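Long-range contact in beta2-microglobulin (Anolis carolinensis, PDB 7CPO), which forms the small subunit of the lizard MHC class I molecule, where it probably supports the heavy chain in presenting peptides to T cells: residues L39-S52 against T61-D73. Numbering follows the deposited sequence.
Sequences LLKNGIPMENVQQS and TFERLVYAKVIPD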
ATOM      1  N   LEU B  39      -9.978   6.032  15.176  1.00 33.26           N
ATOM      2  CA  LEU B  39     -11.339   5.575  14.923  1.00 37.12           C
ATOM      3  C   LEU B  39     -12.259   6.086  16.014  1.00 36.28           C
ATOM      4  O   LEU B  39     -11.981   5.898  17.203  1.00 43.10           O
ATOM      5  CB  LEU B  39     -11.404   4.053  14.891  1.00 38.44           C
ATOM      6  CG  LEU B  39     -10.937   3.346  13.633  1.00 35.15           C
ATOM      7  CD1 LEU B  39      -9.749   4.086  13.016  1.00 33.92           C
ATOM      8  CD2 LEU B  39     -10.605   1.910  13.989  1.00 34.40           C
ATOM      9  N   LEU B  40     -13.367   6.703  15.615  1.00 36.08           N
ATOM     10  CA  LEU B  40     -14.324   7.271  16.554  1.00 34.71           C
ATOM     11  C   LEU B  40     -15.674   6.593  16.404  1.00 36.51           C
ATOM     12  O   LEU B  40     -16.140   6.348  15.285  1.00 37.40           O
ATOM     13  CB  LEU B  40     -14.489   8.773  16.349  1.00 31.80           C
ATOM     14  CG  LEU B  40     -13.209   9.592  16.448  1.00 38.59           C
ATOM     15  CD1 LEU B  40     -13.461  11.012  15.963  1.00 33.31           C
ATOM     16  CD2 LEU B  40     -12.691   9.576  17.877  1.00 42.63           C
ATOM     17  N   LYS B  41     -16.280   6.274  17.546  1.00 38.80           N
ATOM     18  CA  LYS B  41     -17.676   5.860  17.649  1.00 42.78           C
ATOM     19  C   LYS B  41     -18.375   6.912  18.497  1.00 44.76           C
ATOM     20  O   LYS B  41     -18.056   7.070  19.681  1.00 44.95           O
ATOM     21  CB  LYS B  41     -17.802   4.470  18.269  1.00 48.32           C
ATOM     22  CG  LYS B  41     -19.228   3.956  18.426  1.00 43.14           C
ATOM     23  CD  LYS B  41     -19.261   2.756  19.390  1.00 44.06           C
ATOM     24  CE  LYS B  41     -20.570   1.970  19.305  1.00 45.22           C
ATOM     25  NZ  LYS B  41     -20.797   1.127  20.514  1.00 54.23           N
ATOM     26  N   ASN B  42     -19.290   7.660  17.879  1.00 51.88           N
ATOM     27  CA  ASN B  42     -19.994   8.755  18.546  1.00 42.48           C
ATOM     28  C   ASN B  42     -19.003   9.722  19.189  1.00 43.82           C
ATOM     29  O   ASN B  42     -19.203  10.203  20.306  1.00 50.12           O
ATOM     30  CB  ASN B  42     -20.999   8.214  19.573  1.00 42.61           C
ATOM     31  CG  ASN B  42     -22.062   7.318  18.943  1.00 44.82           C
ATOM     32  OD1 ASN B  42     -22.503   7.565  17.827  1.00 47.70           O
ATOM     33  ND2 ASN B  42     -22.468   6.270  19.658  1.00 39.99           N
ATOM     34  N   GLY B  43     -17.903   9.997  18.482  1.00 40.96           N
ATOM     35  CA  GLY B  43     -16.904  10.938  18.951  1.00 31.80           C
ATOM     36  C   GLY B  43     -15.905  10.409  19.963  1.00 44.73           C
ATOM     37  O   GLY B  43     -14.916  11.100  20.242  1.00 52.30           O
ATOM     38  N   ILE B  44     -16.108   9.219  20.516  1.00 44.47           N
ATOM     39  CA  ILE B  44     -15.208   8.635  21.510  1.00 41.85           C
ATOM     40  C   ILE B  44     -14.274   7.644  20.812  1.00 47.61           C
ATOM     41  O   ILE B  44     -14.764   6.777  20.074  1.00 39.55           O
ATOM     42  CB  ILE B  44     -15.989   7.935  22.640  1.00 56.77           C
ATOM     43  CG1 ILE B  44     -16.996   8.902  23.280  1.00 61.12           C
ATOM     44  CG2 ILE B  44     -15.043   7.339  23.675  1.00 44.52           C
ATOM     45  CD1 ILE B  44     -16.381  10.217  23.778  1.00 51.49           C
ATOM     46  N   PRO B  45     -12.957   7.734  21.023  1.00 44.01           N
ATOM     47  CA  PRO B  45     -12.035   6.760  20.412  1.00 43.92           C
ATOM     48  C   PRO B  45     -12.424   5.321  20.719  1.00 46.48           C
ATOM     49  O   PRO B  45     -12.731   4.971  21.860  1.00 48.15           O
ATOM     50  CB  PRO B  45     -10.683   7.115  21.043  1.00 43.01           C
ATOM     51  CG  PRO B  45     -10.792   8.579  21.334  1.00 46.93           C
ATOM     52  CD  PRO B  45     -12.235   8.788  21.757  1.00 46.60           C
ATOM     53  N   MET B  46     -12.417   4.485  19.679  1.00 39.44           N
ATOM     54  CA  MET B  46     -12.745   3.072  19.840  1.00 34.16           C
ATOM     55  C   MET B  46     -11.618   2.345  20.565  1.00 43.81           C
ATOM     56  O   MET B  46     -10.468   2.787  20.569  1.00 43.68           O
ATOM     57  CB  MET B  46     -12.989   2.424  18.473  1.00 45.83           C
ATOM     58  CG  MET B  46     -14.067   3.121  17.634  1.00 46.70           C
ATOM     59  SD  MET B  46     -14.447   2.316  16.061  1.00 47.92           S
ATOM     60  CE  MET B  46     -15.238   0.804  16.612  1.00 47.32           C
ATOM     61  N   GLU B  47     -11.952   1.230  21.207  1.00 50.16           N
ATOM     62  CA  GLU B  47     -10.905   0.404  21.783  1.00 51.56           C
ATOM     63  C   GLU B  47     -10.555  -0.713  20.794  1.00 47.68           C
ATOM     64  O   GLU B  47     -11.211  -0.888  19.765  1.00 49.39           O
ATOM     65  CB  GLU B  47     -11.338  -0.174  23.135  1.00 55.29           C
ATOM     66  CG  GLU B  47     -11.662   0.825  24.267  1.00 53.36           C
ATOM     67  CD  GLU B  47     -12.862   0.375  25.104  1.00 68.70           C
ATOM     68  OE1 GLU B  47     -12.996  -0.849  25.320  1.00 70.42           O
ATOM     69  OE2 GLU B  47     -13.668   1.227  25.555  1.00 75.60           O
ATOM     70  N   ASN B  48      -9.500  -1.474  21.091  1.00 38.69           N
ATOM     71  CA  ASN B  48      -9.183  -2.699  20.357  1.00 43.87           C
ATOM     72  C   ASN B  48      -8.912  -2.419  18.884  1.00 38.91           C
ATOM     73  O   ASN B  48      -9.399  -3.109  17.984  1.00 49.31           O
ATOM     74  CB  ASN B  48     -10.309  -3.710  20.515  1.00 59.48           C
ATOM     75  CG  ASN B  48     -10.350  -4.307  21.897  1.00 56.32           C
ATOM     76  OD1 ASN B  48     -11.268  -5.026  22.238  1.00 50.51           O
ATOM     77  ND2 ASN B  48      -9.333  -4.007  22.709  1.00 52.90           N
ATOM     78  N   VAL B  49      -8.145  -1.429  18.656  1.00 32.07           N
ATOM     79  CA  VAL B  49      -7.876  -0.900  17.336  1.00 39.85           C
ATOM     80  C   VAL B  49      -6.588  -1.510  16.796  1.00 40.12           C
ATOM     81  O   VAL B  49      -5.614  -1.694  17.535  1.00 34.34           O
ATOM     82  CB  VAL B  49      -7.789   0.633  17.419  1.00 39.14           C
ATOM     83  CG1 VAL B  49      -7.421   1.216  16.082  1.00 30.29           C
ATOM     84  CG2 VAL B  49      -9.112   1.198  17.942  1.00 34.03           C
ATOM     85  N   GLN B  50      -6.568  -1.814  15.500  1.00 40.22           N
ATOM     86  CA  GLN B  50      -5.390  -2.360  14.843  1.00 30.57           C
ATOM     87  C   GLN B  50      -4.929  -1.430  13.733  1.00 30.74           C
ATOM     88  O   GLN B  50      -5.735  -0.700  13.149  1.00 36.66           O
ATOM     89  CB  GLN B  50      -5.687  -3.721  14.249  1.00 36.84           C
ATOM     90  CG  GLN B  50      -6.255  -4.675  15.251  1.00 43.24           C
ATOM     91  CD  GLN B  50      -5.392  -5.889  15.400  1.00 50.16           C
ATOM     92  OE1 GLN B  50      -5.593  -6.888  14.710  1.00 58.05           O
ATOM     93  NE2 GLN B  50      -4.401  -5.811  16.283  1.00 48.83           N
ATOM     94  N   GLN B  51      -3.631  -1.482  13.421  1.00 38.80           N
ATOM     95  CA  GLN B  51      -3.076  -0.693  12.324  1.00 30.73           C
ATOM     96  C   GLN B  51      -1.995  -1.460  11.567  1.00 35.22           C
ATOM     97  O   GLN B  51      -1.118  -2.088  12.167  1.00 34.81           O
ATOM     98  CB  GLN B  51      -2.523   0.636  12.836  1.00 30.44           C
ATOM     99  CG  GLN B  51      -1.130   0.600  13.406  1.00 23.24           C
ATOM    100  CD  GLN B  51      -0.588   1.992  13.597  1.00 38.90           C
ATOM    101  OE1 GLN B  51      -1.357   2.941  13.765  1.00 44.35           O
ATOM    102  NE2 GLN B  51       0.740   2.132  13.565  1.00 39.79           N
ATOM    103  N   SER B  52      -2.065  -1.395  10.242  1.00 38.61           N
ATOM    104  CA  SER B  52      -1.110  -2.057   9.371  1.00 31.31           C
ATOM    105  C   SER B  52       0.258  -1.398   9.466  1.00 27.74           C
ATOM    106  O   SER B  52       0.404  -0.255   9.914  1.00 27.13           O
ATOM    107  CB  SER B  52      -1.581  -2.001   7.915  1.00 22.51           C
ATOM    108  OG  SER B  52      -1.399  -0.679   7.426  1.00 27.06           O
ATOM    109  N   THR B  61       4.699   8.024  -1.912  1.00 22.78           N
ATOM    110  CA  THR B  61       3.743   8.458  -0.910  1.00 24.36           C
ATOM    111  C   THR B  61       3.247   7.268  -0.105  1.00 23.83           C
ATOM    112  O   THR B  61       3.102   6.155  -0.616  1.00 27.69           O
ATOM    113  CB  THR B  61       2.555   9.184  -1.541  1.00 28.85           C
ATOM    114  OG1 THR B  61       1.833   8.281  -2.390  1.00 21.57           O
ATOM    115  CG2 THR B  61       3.027  10.401  -2.328  1.00 20.25           C
ATOM    116  N   PHE B  62       2.963   7.529   1.160  1.00 22.65           N
ATOM    117  CA  PHE B  62       2.740   6.530   2.188  1.00 27.59           C
ATOM    118  C   PHE B  62       1.282   6.080   2.260  1.00 23.96           C
ATOM    119  O   PHE B  62       0.377   6.754   1.772  1.00 21.50           O
ATOM    120  CB  PHE B  62       3.193   7.104   3.515  1.00 24.19           C
ATOM    121  CG  PHE B  62       4.670   7.317   3.578  1.00 26.61           C
ATOM    122  CD1 PHE B  62       5.515   6.262   3.906  1.00 20.25           C
ATOM    123  CD2 PHE B  62       5.224   8.558   3.277  1.00 23.91           C
ATOM    124  CE1 PHE B  62       6.891   6.442   3.958  1.00 22.54           C
ATOM    125  CE2 PHE B  62       6.591   8.749   3.318  1.00 21.55           C
ATOM    126  CZ  PHE B  62       7.434   7.686   3.661  1.00 27.41           C
ATOM    127  N   GLU B  63       1.078   4.901   2.857  1.00 30.90           N
ATOM    128  CA  GLU B  63      -0.244   4.319   3.073  1.00 30.73           C
ATOM    129  C   GLU B  63      -0.316   3.751   4.485  1.00 32.29           C
ATOM    130  O   GLU B  63       0.679   3.257   5.023  1.00 25.24           O
ATOM    131  CB  GLU B  63      -0.578   3.183   2.089  1.00 23.33           C
ATOM    132  CG  GLU B  63       0.003   3.326   0.708  1.00 31.70           C
ATOM    133  CD  GLU B  63      -0.068   2.030  -0.090  1.00 41.38           C
ATOM    134  OE1 GLU B  63       0.223   0.950   0.485  1.00 39.70           O
ATOM    135  OE2 GLU B  63      -0.425   2.094  -1.291  1.00 37.19           O
ATOM    136  N   ARG B  64      -1.518   3.794   5.065  1.00 40.93           N
ATOM    137  CA  ARG B  64      -1.742   3.319   6.426  1.00 26.14           C
ATOM    138  C   ARG B  64      -3.204   2.934   6.589  1.00 32.92           C
ATOM    139  O   ARG B  64      -4.100   3.719   6.254  1.00 28.60           O
ATOM    140  CB  ARG B  64      -1.360   4.389   7.454  1.00 29.44           C
ATOM    141  CG  ARG B  64      -1.655   4.002   8.905  1.00 40.79           C
ATOM    142  CD  ARG B  64      -0.572   3.094   9.462  1.00 46.57           C
ATOM    143  NE  ARG B  64       0.648   3.840   9.753  1.00 53.54           N
ATOM    144  CZ  ARG B  64       1.769   3.288  10.197  1.00 57.04           C
ATOM    145  NH1 ARG B  64       1.829   1.979  10.403  1.00 58.83           N
ATOM    146  NH2 ARG B  64       2.827   4.048  10.445  1.00 58.41           N
ATOM    147  N   LEU B  65      -3.439   1.740   7.121  1.00 31.10           N
ATOM    148  CA  LEU B  65      -4.775   1.226   7.370  1.00 26.53           C
ATOM    149  C   LEU B  65      -4.979   1.060   8.869  1.00 33.19           C
ATOM    150  O   LEU B  65      -4.080   0.600   9.580  1.00 30.76           O
ATOM    151  CB  LEU B  65      -4.993  -0.107   6.655  1.00 20.83           C
ATOM    152  CG  LEU B  65      -6.353  -0.753   6.921  1.00 32.57           C
ATOM    153  CD1 LEU B  65      -7.509   0.029   6.257  1.00 20.04           C
ATOM    154  CD2 LEU B  65      -6.313  -2.188   6.455  1.00 19.89           C
ATOM    155  N   VAL B  66      -6.159   1.457   9.345  1.00 34.37           N
ATOM    156  CA  VAL B  66      -6.517   1.440  10.759  1.00 22.75           C
ATOM    157  C   VAL B  66      -7.912   0.857  10.862  1.00 26.20           C
ATOM    158  O   VAL B  66      -8.816   1.275  10.130  1.00 30.80           O
ATOM    159  CB  VAL B  66      -6.474   2.851  11.374  1.00 31.86           C
ATOM    160  CG1 VAL B  66      -6.780   2.790  12.858  1.00 31.72           C
ATOM    161  CG2 VAL B  66      -5.097   3.500  11.139  1.00 32.28           C
ATOM    162  N   TYR B  67      -8.095  -0.118  11.744  1.00 25.01           N
ATOM    163  CA  TYR B  67      -9.384  -0.791  11.763  1.00 24.85           C
ATOM    164  C   TYR B  67      -9.658  -1.389  13.137  1.00 30.52           C
ATOM    165  O   TYR B  67      -8.769  -1.501  13.986  1.00 28.76           O
ATOM    166  CB  TYR B  67      -9.467  -1.861  10.664  1.00 25.37           C
ATOM    167  CG  TYR B  67      -8.436  -2.955  10.789  1.00 26.26           C
ATOM    168  CD1 TYR B  67      -8.728  -4.141  11.449  1.00 30.96           C
ATOM    169  CD2 TYR B  67      -7.171  -2.807  10.244  1.00 34.06           C
ATOM    170  CE1 TYR B  67      -7.777  -5.149  11.578  1.00 33.77           C
ATOM    171  CE2 TYR B  67      -6.212  -3.815  10.361  1.00 32.88           C
ATOM    172  CZ  TYR B  67      -6.522  -4.981  11.027  1.00 43.10           C
ATOM    173  OH  TYR B  67      -5.571  -5.975  11.141  1.00 45.73           O
ATOM    174  N   ALA B  68     -10.924  -1.767  13.340  1.00 36.01           N
ATOM    175  CA  ALA B  68     -11.399  -2.307  14.605  1.00 27.72           C
ATOM    176  C   ALA B  68     -12.696  -3.053  14.361  1.00 23.48           C
ATOM    177  O   ALA B  68     -13.502  -2.648  13.523  1.00 32.51           O
ATOM    178  CB  ALA B  68     -11.619  -1.214  15.652  1.00 26.82           C
ATOM    179  N   LYS B  69     -12.870  -4.160  15.072  1.00 34.87           N
ATOM    180  CA  LYS B  69     -14.128  -4.881  15.025  1.00 39.33           C
ATOM    181  C   LYS B  69     -15.191  -4.083  15.773  1.00 45.29           C
ATOM    182  O   LYS B  69     -14.895  -3.337  16.712  1.00 37.11           O
ATOM    183  CB  LYS B  69     -13.976  -6.280  15.624  1.00 36.26           C
ATOM    184  CG  LYS B  69     -13.300  -7.301  14.694  1.00 39.32           C
ATOM    185  CD  LYS B  69     -13.563  -8.750  15.137  1.00 49.88           C
ATOM    186  CE  LYS B  69     -13.000  -9.040  16.540  1.00 62.59           C
ATOM    187  NZ  LYS B  69     -11.792  -9.935  16.532  1.00 50.84           N
ATOM    188  N   VAL B  70     -16.438  -4.218  15.324  1.00 41.70           N
ATOM    189  CA  VAL B  70     -17.538  -3.445  15.883  1.00 47.18           C
ATOM    190  C   VAL B  70     -18.839  -4.126  15.494  1.00 46.48           C
ATOM    191  O   VAL B  70     -18.891  -4.888  14.525  1.00 42.91           O
ATOM    192  CB  VAL B  70     -17.492  -1.973  15.399  1.00 47.00           C
ATOM    193  CG1 VAL B  70     -18.053  -1.851  13.988  1.00 41.23           C
ATOM    194  CG2 VAL B  70     -18.256  -1.092  16.367  1.00 61.66           C
ATOM    195  N   ILE B  71     -19.888  -3.875  16.266  1.00 55.60           N
ATOM    196  CA  ILE B  71     -21.219  -4.412  16.018  1.00 50.24           C
ATOM    197  C   ILE B  71     -22.167  -3.247  15.770  1.00 48.71           C
ATOM    198  O   ILE B  71     -22.545  -2.535  16.711  1.00 59.71           O
ATOM    199  CB  ILE B  71     -21.705  -5.291  17.176  1.00 51.58           C
ATOM    200  CG1 ILE B  71     -20.652  -6.331  17.554  1.00 47.79           C
ATOM    201  CG2 ILE B  71     -22.998  -5.981  16.805  1.00 48.49           C
ATOM    202  CD1 ILE B  71     -21.174  -7.346  18.567  1.00 42.64           C
ATOM    203  N   PRO B  72     -22.571  -3.003  14.536  1.00 63.19           N
ATOM    204  CA  PRO B  72     -23.440  -1.858  14.251  1.00 69.19           C
ATOM    205  C   PRO B  72     -24.813  -1.949  14.922  1.00 68.82           C
ATOM    206  O   PRO B  72     -25.304  -3.027  15.270  1.00 54.51           O
ATOM    207  CB  PRO B  72     -23.565  -1.875  12.721  1.00 60.78           C
ATOM    208  CG  PRO B  72     -22.322  -2.599  12.241  1.00 55.47           C
ATOM    209  CD  PRO B  72     -22.016  -3.616  13.305  1.00 53.79           C
ATOM    210  N   ASP B  73     -25.407  -0.772  15.127  1.00 72.43           N
ATOM    211  CA  ASP B  73     -26.832  -0.589  15.385  1.00 68.27           C
ATOM    212  C   ASP B  73     -27.210   0.789  14.849  1.00 70.41           C
ATOM    213  O   ASP B  73     -26.343   1.607  14.529  1.00 79.21           O
ATOM    214  CB  ASP B  73     -27.167  -0.729  16.874  1.00 56.86           C
ATOM    215  CG  ASP B  73     -26.222   0.053  17.757  1.00 57.09           C
ATOM    216  OD1 ASP B  73     -25.725  -0.529  18.739  1.00 67.16           O
ATOM    217  OD2 ASP B  73     -25.971   1.246  17.470  1.00 51.81           O
TER
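Tyr67 lays one face of its ring under the CB of Gln50, which stands 3.8 Å from the ring centroid in a CH-pi contact displaced toward the rim. The ring gets there because CG sits between the backbone N and the carbonyl carbon (chi1 61°), tipping it across the neighbouring strand. The same two residues form a hydrogen-bonded antiparallel pair: Gln50 N gives an almost straight bond to Tyr67 O (2.7 Å), and Tyr67 N returns one to Gln50 O. Further along, Ser52 N reaches Leu65 O, but the regular pairing is interrupted: Leu65 N takes Ser52 OG at 3.2 Å, while Ser52 O is given to Arg64.

Arg64 bends at chi2 (80°) and again at chi3, bringing NH1 within 2.7 Å of Ser52 O, a bond lying in both the carbonyl and the guanidinium planes. Gln51 NE2 sits over one guanidinium face, toward the rim; it and Arg64 NH1, 3.3 Å apart, are both donors and do not bond. A leucine in place of Arg64 would probably leave Ser52 O without the N-H that reaches it in its carbonyl plane.

On the same face as Arg64 and Gln51, opposite Tyr67 and Gln50, the contact turns apolar. Val66 CG1 meets Val49 CG1 at 3.6 Å within one sheet. Leu39, from the other sheet of the immunoglobulin C1 sandwich, joins the layers by packing on Val66 and Ala68. From the connecting loop, Met46 CE reaches Val70 CG2 (3.6 Å). Tyr67 and Leu65 instead pack on Ser239 and Pro237 of the MHC class I heavy chain. The aliphatic layer between the sheets thus gives way at the Ser52 end to a polar one, where Arg64 holds Ser52 O and also touches the heavy chain.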